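Local structure of alkaline phosphatase D (Bacillus subtilis, 2YEQ) at residues V206-D210 against Q330-F334; R282-N287 against M349-Y355; W325-Q331 against N373-G379. The protein hydrolyses phosphate esters, acting as a phosphodiesterase and alkaline phosphatase through an active site that contains iron and calcium. All coordinates share one frame; numbering follows the deposited sequence.

Overall arrangement
All three contacts are buried within the phosphatase domain, but they lie at different depths. Contact 1 is nearest the chain centre, where loops following strands 203-206 and 325-329 meet beside the active-site calcium ions. Contact 3, about 10 Å from it centre to centre, is the parallel pairing of strands 325-329 and 374-378; the two share Gln-330 and Gln-331, where regular backbone bonding gives way to side-chain and metal chemistry. Contact 2 lies farther out, about 19 Å from the chain centre, and joins two loops by a salt bridge, direct hydrogen bonds and a water bridge, next to a sodium ion. Trp-352 ties it to contact 1 through Gln-330 and Phe-333.

Contact 1. Residues V206-D210 against Q330-F334; sequences VTWDD and QQIFF. With CA (calcium ion), chain B; CA (calcium ion), chain C.
With CG anti to the backbone N (chi1 -167°), the carboxylate of Asp-209 is set close to Gln-331, whose own chain bends at chi2 (72°) and carries its amide across to Thr-207 and Trp-208. OD1 of Asp-209 rests 3.3 Å from CB of Gln-331, and the carboxylate and amide planes are only 21° apart. The glutamine NE2 reaches Trp-208 O at 3.0 Å, a weak, bent hydrogen bond. Thr-207 crosses Gln-331 at about a right angle, with CG2 3.4 Å from NE2; its hydroxyl is bonded to Leu-276 O. NE2 is also bonded to Leu-276 O and OE1 to Thr-278, so both ends of the amide are held. With an alanine here, Leu-276 O and Trp-208 O would probably lose the amide donor and Thr-278 its partner, and a gap would be likely to open against Thr-207.

Asp-209 divides its oxygens: OD2 binds a calcium ion at 2.3 Å, while OD1 forms a salt bridge with Arg-279. Asp-210 bridges the two calcium ions, OD1 to the one shared with Asp-209 and OD2 to the other. Asp-151 and Asp-380 add ligands to the shared calcium, and Asn-215 and Asn-216 to the second. The two segments follow strands 203-206 and 325-329 of different sheets; farther along the 330-334 loop, Phe-333 packs on strand 400-406 and Phe-334 on strand 374-378.

Contact 2. Residues R282-N287 against M349-Y355; sequences RDDQAN and MDSWDGY. With NA (sodium ion), chain D; PE5 (3,6,9,12,15,18,21,24-octaoxahexacosan-1-ol), chain E; EDO (1,2-ethanediol), chain L.
The guanidinium of Arg-282 stands nearly upright to the ring of Tyr-355, their planes 77° apart; the Arg-282 side chain crosses that of Asp-350 at about a right angle, the guanidinium and carboxylate planes 34° apart. NH1 forms a salt bridge with Asp-350 OD1 at 2.9 Å and donates to Tyr-355 OH, which is tilted out of the guanidinium plane. NH2 instead meets Asp-350 O at 3.1 Å, close to that plane, and NE is bonded to Thr-278 O. Tyr-355 OH donates to Asp-283 O, 2.6 Å away and near the ring plane at its edge.

Gln-285 lies alongside Asp-350, pointing the same way. Its NE2 gives Asp-350 OD1 an almost straight bond of 2.8 Å on the anti side, tilted out of the carboxylate plane, while OE1 binds the sodium ion together with Asp-284 OD1 and four waters. CG of Met-349 touches Ala-286 O at 3.3 Å, and one water links Ala-286 N to Met-349 O and Gly-354 O.

Arg-282, Gln-285 and Arg-279, a partner of Asp-209 too, grip Asp-350 OD1 and fix the rotation of the carboxylate. Sodium at OE1 would probably polarise the Gln-285 amide towards stronger donation from NE2.

Contact 3. Residues W325-Q331 against N373-G379; sequences WNVLAQQ and NVVVLTG
Asn-326 and Asn-373 meet twice at the start of this strand pair. Asn-326 N donates to Asn-373 O at 2.8 Å, and ND2 of Asn-326 donates to OD1 of Asn-373 at 3.0 Å with the amide planes 82° apart. One water accepts from ND2 of both residues, while Asn-326 OD1 takes a bond from Ser-321. Further on, Val-375 N bonds to Asn-326 O, Leu-328 N to Val-375 O and Leu-377 N to Leu-328 O.

These parallel neighbours, their axes 4.7 Å apart, lie inside the mixed sheet of the calcineurin-like phosphatase domain, with strands 271-275 and 400-406 flanking them. The other edge of 325-329 is bonded to strand 271-275: Val-327 with Ser-272 and Asn-274, Ala-329 with Asn-274. On the face of Val-327 and Leu-377, CG1 of the valine lies 4.0 Å from CG of the leucine. CE3 of Trp-325 packs 3.9 Å from Val-375 CG2, and Trp-325 NE1 is bonded to Thr-448 O.

Beyond Ala-329 the pairing runs on into the loops. Leu-377 O accepts Gln-330 N at 3.0 Å and, weakly, Gln-330 NE2, whose main acceptor is Ile-332 O. Thr-378 OG1 is bonded to Glu-404, and Gly-379 N reaches Gln-331 O at 3.1 Å.

Contact 1. Residues V206-D210 against Q330-F334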
loop_
_atom_site.group_PDB
_atom_site.type_symbol
_atom_site.label_atom_id
_atom_site.label_comp_id
_atom_site.label_asym_id
_atom_site.label_seq_id
_atom_site.Cartn_x
_atom_site.Cartn_y
_atom_site.Cartn_z
ATOM N N VAL A 206 7.079 0.269 -0.156
ATOM C CA VAL A 206 5.921 -0.028 0.675
ATOM C C VAL A 206 5.677 1.078 1.712
ATOM O O VAL A 206 6.617 1.711 2.206
ATOM C CB VAL A 206 6.100 -1.412 1.397
ATOM C CG1 VAL A 206 6.250 -2.551 0.352
ATOM C CG2 VAL A 206 7.326 -1.378 2.326
ATOM N N THR A 207 4.403 1.280 2.039
ATOM C CA THR A 207 4.009 2.055 3.210
ATOM C C THR A 207 2.778 1.405 3.775
ATOM O O THR A 207 2.061 0.715 3.050
ATOM C CB THR A 207 3.787 3.545 2.885
ATOM O OG1 THR A 207 3.540 4.244 4.103
ATOM C CG2 THR A 207 2.620 3.750 1.841
ATOM N N TRP A 208 2.547 1.549 5.080
ATOM C CA TRP A 208 1.500 0.761 5.748
ATOM C C TRP A 208 0.250 1.602 5.906
ATOM O O TRP A 208 0.301 2.811 5.748
ATOM C CB TRP A 208 1.977 0.279 7.133
ATOM C CG TRP A 208 2.596 1.314 7.997
ATOM C CD1 TRP A 208 2.191 2.608 8.171
ATOM C CD2 TRP A 208 3.746 1.137 8.833
ATOM N NE1 TRP A 208 3.035 3.246 9.059
ATOM C CE2 TRP A 208 3.989 2.364 9.482
ATOM C CE3 TRP A 208 4.580 0.050 9.110
ATOM C CZ2 TRP A 208 5.047 2.542 10.368
ATOM C CZ3 TRP A 208 5.633 0.224 9.982
ATOM C CH2 TRP A 208 5.854 1.468 10.616
ATOM N N ASP A 209 -0.854 0.958 6.232
ATOM C CA ASP A 209 -2.043 1.649 6.718
ATOM C C ASP A 209 -2.371 1.065 8.100
ATOM O O ASP A 209 -1.440 0.849 8.891
ATOM C CB ASP A 209 -3.231 1.566 5.739
ATOM C CG ASP A 209 -4.366 2.542 6.105
ATOM O OD1 ASP A 209 -4.062 3.679 6.577
ATOM O OD2 ASP A 209 -5.575 2.137 5.962
ATOM N N ASP A 210 -3.634 0.803 8.404
ATOM C CA ASP A 210 -4.006 0.434 9.796
ATOM C C ASP A 210 -3.816 -1.028 10.124
ATOM O O ASP A 210 -3.365 -1.348 11.224
ATOM C CB ASP A 210 -5.435 0.863 10.189
ATOM C CG ASP A 210 -6.489 0.484 9.181
ATOM O OD1 ASP A 210 -6.153 0.276 7.977
ATOM O OD2 ASP A 210 -7.677 0.395 9.575
ATOM N N GLN A 330 0.060 7.419 -0.764
ATOM C CA GLN A 330 -0.475 7.421 0.595
ATOM C C GLN A 330 -1.673 6.507 0.726
ATOM O O GLN A 330 -1.968 5.732 -0.194
ATOM C CB GLN A 330 -0.747 8.868 1.055
ATOM C CG GLN A 330 -1.758 9.628 0.213
ATOM C CD GLN A 330 -3.160 9.441 0.702
ATOM O OE1 GLN A 330 -3.445 9.611 1.902
ATOM N NE2 GLN A 330 -4.039 9.028 -0.193
ATOM N N GLN A 331 -2.365 6.567 1.875
ATOM C CA GLN A 331 -3.238 5.487 2.298
ATOM C C GLN A 331 -4.698 5.640 2.032
ATOM O O GLN A 331 -5.384 4.656 1.703
ATOM C CB GLN A 331 -3.076 5.282 3.825
ATOM C CG GLN A 331 -1.713 4.791 4.273
ATOM C CD GLN A 331 -0.598 5.813 4.194
ATOM O OE1 GLN A 331 -0.818 7.035 4.239
ATOM N NE2 GLN A 331 0.644 5.306 4.109
ATOM N N ILE A 332 -5.215 6.852 2.246
ATOM C CA ILE A 332 -6.640 7.043 2.446
ATOM C C ILE A 332 -7.268 8.085 1.493
ATOM O O ILE A 332 -6.592 8.918 0.899
ATOM C CB ILE A 332 -6.922 7.440 3.932
ATOM C CG1 ILE A 332 -5.982 8.549 4.376
ATOM C CG2 ILE A 332 -6.818 6.197 4.887
ATOM C CD1 ILE A 332 -6.454 9.314 5.637
ATOM N N PHE A 333 -8.576 8.006 1.362
ATOM C CA PHE A 333 -9.325 8.821 0.397
ATOM C C PHE A 333 -9.093 10.324 0.611
ATOM O O PHE A 333 -9.405 10.877 1.670
ATOM C CB PHE A 333 -10.786 8.456 0.483
ATOM C CG PHE A 333 -11.568 8.669 -0.794
ATOM C CD1 PHE A 333 -11.916 9.942 -1.214
ATOM C CD2 PHE A 333 -12.010 7.587 -1.533
ATOM C CE1 PHE A 333 -12.675 10.132 -2.398
ATOM C CE2 PHE A 333 -12.780 7.770 -2.685
ATOM C CZ PHE A 333 -13.093 9.047 -3.114
ATOM N N PHE A 334 -8.536 10.979 -0.415
ATOM C CA PHE A 334 -8.113 12.371 -0.324
ATOM C C PHE A 334 -9.188 13.375 -0.789
ATOM O O PHE A 334 -9.344 14.453 -0.187
ATOM C CB PHE A 334 -6.852 12.573 -1.148
ATOM C CG PHE A 334 -6.258 13.940 -1.044
ATOM C CD1 PHE A 334 -5.407 14.265 -0.001
ATOM C CD2 PHE A 334 -6.517 14.908 -2.016
ATOM C CE1 PHE A 334 -4.848 15.539 0.095
ATOM C CE2 PHE A 334 -5.964 16.178 -1.920
ATOM C CZ PHE A 334 -5.132 16.496 -0.881
HETATM CA CA CA B . -6.945 0.304 5.751
HETATM CA CA CA C . -9.794 0.260 8.730
HETATM O O HOH W 1 -5.578 0.199 3.576
HETATM O O HOH W 2 -11.878 -0.001 7.981
HETATM O O HOH W 3 -9.490 2.247 7.490
#

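Contact 2. Residues R282-N287 against M349-Y355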
loop_
_atom_site.group_PDB
_atom_site.type_symbol
_atom_site.label_atom_id
_atom_site.label_comp_id
_atom_site.label_asym_id
_atom_site.label_seq_id
_atom_site.Cartn_x
_atom_site.Cartn_y
_atom_site.Cartn_z
ATOM N N ARG A 282 -1.050 10.533 13.364
ATOM C CA ARG A 282 -2.318 11.201 13.250
ATOM C C ARG A 282 -3.056 11.364 14.586
ATOM O O ARG A 282 -2.951 10.506 15.490
ATOM C CB ARG A 282 -3.238 10.496 12.258
ATOM C CG ARG A 282 -3.658 9.087 12.639
ATOM C CD ARG A 282 -5.042 8.788 12.186
ATOM N NE ARG A 282 -5.072 8.437 10.771
ATOM C CZ ARG A 282 -6.175 8.226 10.077
ATOM N NH1 ARG A 282 -7.379 8.405 10.628
ATOM N NH2 ARG A 282 -6.081 7.829 8.804
ATOM N N ASP A 283 -3.860 12.425 14.652
ATOM C CA ASP A 283 -4.816 12.590 15.731
ATOM C C ASP A 283 -5.975 11.629 15.553
ATOM O O ASP A 283 -6.217 11.111 14.454
ATOM C CB ASP A 283 -5.320 14.029 15.791
ATOM C CG ASP A 283 -4.275 14.994 16.342
ATOM O OD1 ASP A 283 -3.399 14.580 17.147
ATOM O OD2 ASP A 283 -4.317 16.185 15.961
ATOM N N ASP A 284 -6.704 11.417 16.646
ATOM C CA ASP A 284 -7.794 10.464 16.721
ATOM C C ASP A 284 -8.885 10.890 15.770
ATOM O O ASP A 284 -9.096 12.100 15.555
ATOM C CB ASP A 284 -8.337 10.446 18.162
ATOM C CG ASP A 284 -9.101 9.195 18.514
ATOM O OD1 ASP A 284 -9.076 8.158 17.772
ATOM O OD2 ASP A 284 -9.773 9.273 19.581
ATOM N N GLN A 285 -9.596 9.912 15.224
ATOM C CA GLN A 285 -10.776 10.193 14.417
ATOM C C GLN A 285 -11.882 10.907 15.242
ATOM O O GLN A 285 -12.192 10.516 16.373
ATOM C CB GLN A 285 -11.350 8.933 13.789
ATOM C CG GLN A 285 -10.357 8.150 12.904
ATOM C CD GLN A 285 -9.600 7.092 13.673
ATOM O OE1 GLN A 285 -9.571 7.135 14.922
ATOM N NE2 GLN A 285 -8.972 6.129 12.955
ATOM N N ALA A 286 -12.467 11.937 14.636
ATOM C CA ALA A 286 -13.544 12.714 15.236
ATOM C C ALA A 286 -14.843 11.982 15.170
ATOM O O ALA A 286 -15.028 11.065 14.344
ATOM C CB ALA A 286 -13.683 14.060 14.510
ATOM N N ASN A 287 -15.761 12.381 16.057
ATOM C CA ASN A 287 -17.139 11.912 16.071
ATOM C C ASN A 287 -17.289 10.428 16.229
ATOM O O ASN A 287 -18.227 9.827 15.659
ATOM C CB ASN A 287 -17.922 12.368 14.812
ATOM C CG ASN A 287 -17.800 13.868 14.523
ATOM O OD1 ASN A 287 -17.700 14.298 13.347
ATOM N ND2 ASN A 287 -17.832 14.672 15.573
ATOM N N MET A 349 -14.781 9.584 8.688
ATOM C CA MET A 349 -13.953 10.232 9.710
ATOM C C MET A 349 -12.519 9.723 9.694
ATOM O O MET A 349 -11.611 10.369 10.219
ATOM C CB MET A 349 -14.613 10.045 11.104
ATOM C CG MET A 349 -15.965 10.751 11.211
ATOM S SD MET A 349 -15.715 12.553 11.161
ATOM C CE MET A 349 -16.368 13.029 9.550
ATOM N N ASP A 350 -12.296 8.598 9.029
ATOM C CA ASP A 350 -10.954 7.984 8.935
ATOM C C ASP A 350 -10.161 8.403 7.687
ATOM O O ASP A 350 -8.951 8.138 7.584
ATOM C CB ASP A 350 -11.094 6.466 8.975
ATOM C CG ASP A 350 -9.768 5.757 9.179
ATOM O OD1 ASP A 350 -9.031 6.056 10.162
ATOM O OD2 ASP A 350 -9.466 4.873 8.336
ATOM N N SER A 351 -10.845 9.087 6.771
ATOM C CA SER A 351 -10.263 9.609 5.525
ATOM C C SER A 351 -9.882 11.080 5.661
ATOM O O SER A 351 -10.030 11.660 6.736
ATOM C CB SER A 351 -11.274 9.445 4.378
ATOM O OG SER A 351 -11.632 8.080 4.226
ATOM N N TRP A 352 -9.370 11.692 4.584
ATOM C CA TRP A 352 -8.967 13.094 4.645
ATOM C C TRP A 352 -10.168 14.038 4.927
ATOM O O TRP A 352 -9.975 15.080 5.561
ATOM C CB TRP A 352 -8.237 13.553 3.385
ATOM C CG TRP A 352 -6.836 13.056 3.227
ATOM C CD1 TRP A 352 -6.461 11.802 2.827
ATOM C CD2 TRP A 352 -5.643 13.773 3.448
ATOM N NE1 TRP A 352 -5.115 11.709 2.779
ATOM C CE2 TRP A 352 -4.582 12.902 3.170
ATOM C CE3 TRP A 352 -5.353 15.077 3.873
ATOM C CZ2 TRP A 352 -3.266 13.293 3.259
ATOM C CZ3 TRP A 352 -4.073 15.454 3.963
ATOM C CH2 TRP A 352 -3.027 14.573 3.661
ATOM N N ASP A 353 -11.378 13.661 4.524
ATOM C CA ASP A 353 -12.577 14.427 4.877
ATOM C C ASP A 353 -12.757 14.545 6.427
ATOM O O ASP A 353 -13.461 15.447 6.899
ATOM C CB ASP A 353 -13.836 13.779 4.328
ATOM C CG ASP A 353 -14.133 14.137 2.843
ATOM O OD1 ASP A 353 -13.773 15.246 2.373
ATOM O OD2 ASP A 353 -14.754 13.273 2.183
ATOM N N GLY A 354 -12.156 13.611 7.174
ATOM C CA GLY A 354 -12.199 13.594 8.653
ATOM C C GLY A 354 -11.177 14.535 9.256
ATOM O O GLY A 354 -11.186 14.776 10.471
ATOM N N TYR A 355 -10.261 15.007 8.404
ATOM C CA TYR A 355 -9.167 15.873 8.774
ATOM C C TYR A 355 -9.125 17.070 7.805
ATOM O O TYR A 355 -8.094 17.334 7.194
ATOM C CB TYR A 355 -7.831 15.115 8.762
ATOM C CG TYR A 355 -7.790 13.938 9.755
ATOM C CD1 TYR A 355 -8.509 12.773 9.509
ATOM C CD2 TYR A 355 -7.073 14.034 10.961
ATOM C CE1 TYR A 355 -8.509 11.715 10.409
ATOM C CE2 TYR A 355 -7.034 12.956 11.864
ATOM C CZ TYR A 355 -7.775 11.806 11.588
ATOM O OH TYR A 355 -7.809 10.740 12.447
HETATM NA NA NA D . -10.110 6.298 17.110
HETATM C C48 PE5 E . -14.966 20.458 1.771
HETATM C C50 PE5 E . -14.598 20.052 3.199
HETATM O O1 PE5 E . -14.580 18.618 3.349
HETATM C C1 PE5 E . -15.640 18.031 4.123
HETATM C C2 PE5 E . -15.215 17.719 5.563
HETATM O O2 PE5 E . -15.651 18.689 6.545
HETATM C C1 EDO L . -8.489 14.505 17.490
HETATM O O1 EDO L . -9.875 14.173 17.342
HETATM C C2 EDO L . -7.884 13.769 18.667
HETATM O O2 EDO L . -6.479 13.741 18.591
HETATM O O HOH W 4 -11.988 7.685 17.139
HETATM O O HOH W 5 -11.709 12.441 11.929
HETATM O O HOH W 6 -10.609 5.253 19.082
HETATM O O HOH W 7 -8.355 4.890 16.938
HETATM O O HOH W 8 -11.279 4.713 15.876
#

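Contact 3. Residues W325-Q331 against N373-G379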
loop_
_atom_site.group_PDB
_atom_site.type_symbol
_atom_site.label_atom_id
_atom_site.label_comp_id
_atom_site.label_asym_id
_atom_site.label_seq_id
_atom_site.Cartn_x
_atom_site.Cartn_y
_atom_site.Cartn_z
ATOM N N TRP A 325 6.120 15.781 -12.447
ATOM C CA TRP A 325 4.995 15.372 -11.610
ATOM C C TRP A 325 5.395 15.318 -10.125
ATOM O O TRP A 325 6.546 15.022 -9.780
ATOM C CB TRP A 325 4.496 14.000 -12.035
ATOM C CG TRP A 325 3.999 13.949 -13.454
ATOM C CD1 TRP A 325 4.706 13.574 -14.556
ATOM C CD2 TRP A 325 2.712 14.317 -13.911
ATOM N NE1 TRP A 325 3.923 13.669 -15.687
ATOM C CE2 TRP A 325 2.689 14.123 -15.316
ATOM C CE3 TRP A 325 1.563 14.791 -13.277
ATOM C CZ2 TRP A 325 1.569 14.398 -16.082
ATOM C CZ3 TRP A 325 0.463 15.043 -14.022
ATOM C CH2 TRP A 325 0.461 14.847 -15.422
ATOM N N ASN A 326 4.435 15.624 -9.266
ATOM C CA ASN A 326 4.610 15.542 -7.801
ATOM C C ASN A 326 3.576 14.559 -7.328
ATOM O O ASN A 326 2.401 14.705 -7.631
ATOM C CB ASN A 326 4.383 16.905 -7.168
ATOM C CG ASN A 326 5.500 17.846 -7.437
ATOM O OD1 ASN A 326 6.630 17.598 -7.037
ATOM N ND2 ASN A 326 5.201 18.958 -8.123
ATOM N N VAL A 327 4.021 13.501 -6.658
ATOM C CA VAL A 327 3.136 12.374 -6.347
ATOM C C VAL A 327 3.069 12.200 -4.828
ATOM O O VAL A 327 4.097 12.298 -4.164
ATOM C CB VAL A 327 3.641 11.084 -7.010
ATOM C CG1 VAL A 327 2.672 9.888 -6.758
ATOM C CG2 VAL A 327 3.832 11.314 -8.541
ATOM N N LEU A 328 1.853 12.022 -4.321
ATOM C CA LEU A 328 1.606 11.628 -2.935
ATOM C C LEU A 328 1.173 10.162 -2.919
ATOM O O LEU A 328 0.070 9.828 -3.284
ATOM C CB LEU A 328 0.514 12.496 -2.297
ATOM C CG LEU A 328 0.677 14.015 -2.229
ATOM C CD1 LEU A 328 -0.356 14.612 -1.214
ATOM C CD2 LEU A 328 2.090 14.367 -1.918
ATOM N N ALA A 329 2.078 9.287 -2.537
ATOM C CA ALA A 329 1.764 7.866 -2.429
ATOM C C ALA A 329 1.341 7.656 -0.983
ATOM O O ALA A 329 2.186 7.693 -0.095
ATOM C CB ALA A 329 2.989 7.047 -2.728
ATOM N N GLN A 330 0.060 7.419 -0.764
ATOM C CA GLN A 330 -0.475 7.421 0.595
ATOM C C GLN A 330 -1.673 6.507 0.726
ATOM O O GLN A 330 -1.968 5.732 -0.194
ATOM C CB GLN A 330 -0.747 8.868 1.055
ATOM C CG GLN A 330 -1.758 9.628 0.213
ATOM C CD GLN A 330 -3.160 9.441 0.702
ATOM O OE1 GLN A 330 -3.445 9.611 1.902
ATOM N NE2 GLN A 330 -4.039 9.028 -0.193
ATOM N N GLN A 331 -2.365 6.567 1.875
ATOM C CA GLN A 331 -3.238 5.487 2.298
ATOM C C GLN A 331 -4.698 5.640 2.032
ATOM O O GLN A 331 -5.384 4.656 1.703
ATOM C CB GLN A 331 -3.076 5.282 3.825
ATOM C CG GLN A 331 -1.713 4.791 4.273
ATOM C CD GLN A 331 -0.598 5.813 4.194
ATOM O OE1 GLN A 331 -0.818 7.035 4.239
ATOM N NE2 GLN A 331 0.644 5.306 4.109
ATOM N N ASN A 373 0.415 19.688 -11.279
ATOM C CA ASN A 373 1.000 18.379 -11.585
ATOM C C ASN A 373 1.028 17.374 -10.393
ATOM O O ASN A 373 1.967 16.562 -10.256
ATOM C CB ASN A 373 2.401 18.623 -12.107
ATOM C CG ASN A 373 3.331 19.124 -11.055
ATOM O OD1 ASN A 373 2.917 19.522 -9.955
ATOM N ND2 ASN A 373 4.596 19.125 -11.373
ATOM N N VAL A 374 -0.004 17.433 -9.555
ATOM C CA VAL A 374 -0.049 16.671 -8.310
ATOM C C VAL A 374 -0.938 15.474 -8.510
ATOM O O VAL A 374 -2.110 15.600 -8.857
ATOM C CB VAL A 374 -0.610 17.507 -7.125
ATOM C CG1 VAL A 374 -0.734 16.615 -5.831
ATOM C CG2 VAL A 374 0.273 18.733 -6.879
ATOM N N VAL A 375 -0.385 14.291 -8.284
ATOM C CA VAL A 375 -1.178 13.094 -8.361
ATOM C C VAL A 375 -1.156 12.399 -7.001
ATOM O O VAL A 375 -0.106 12.270 -6.395
ATOM C CB VAL A 375 -0.625 12.142 -9.450
ATOM C CG1 VAL A 375 -1.321 10.791 -9.385
ATOM C CG2 VAL A 375 -0.765 12.818 -10.872
ATOM N N VAL A 376 -2.312 11.935 -6.574
ATOM C CA VAL A 376 -2.465 11.242 -5.291
ATOM C C VAL A 376 -2.874 9.823 -5.575
ATOM O O VAL A 376 -3.829 9.600 -6.292
ATOM C CB VAL A 376 -3.536 11.935 -4.405
ATOM C CG1 VAL A 376 -3.660 11.213 -3.038
ATOM C CG2 VAL A 376 -3.158 13.411 -4.194
ATOM N N LEU A 377 -2.120 8.876 -5.011
ATOM C CA LEU A 377 -2.430 7.459 -5.032
ATOM C C LEU A 377 -2.927 7.023 -3.656
ATOM O O LEU A 377 -2.341 7.402 -2.635
ATOM C CB LEU A 377 -1.158 6.660 -5.367
ATOM C CG LEU A 377 -0.215 7.186 -6.456
ATOM C CD1 LEU A 377 0.989 6.245 -6.588
ATOM C CD2 LEU A 377 -0.955 7.359 -7.775
ATOM N N THR A 378 -3.946 6.188 -3.652
ATOM C CA THR A 378 -4.721 5.850 -2.470
ATOM C C THR A 378 -5.166 4.386 -2.464
ATOM O O THR A 378 -5.378 3.808 -3.515
ATOM C CB THR A 378 -6.000 6.698 -2.466
ATOM O OG1 THR A 378 -5.639 8.064 -2.536
ATOM C CG2 THR A 378 -6.854 6.417 -1.273
ATOM N N GLY A 379 -5.326 3.796 -1.275
ATOM C CA GLY A 379 -5.969 2.506 -1.142
ATOM C C GLY A 379 -7.126 2.592 -0.166
ATOM O O GLY A 379 -7.983 3.455 -0.291
HETATM O O HOH W 9 7.166 20.214 -10.011
#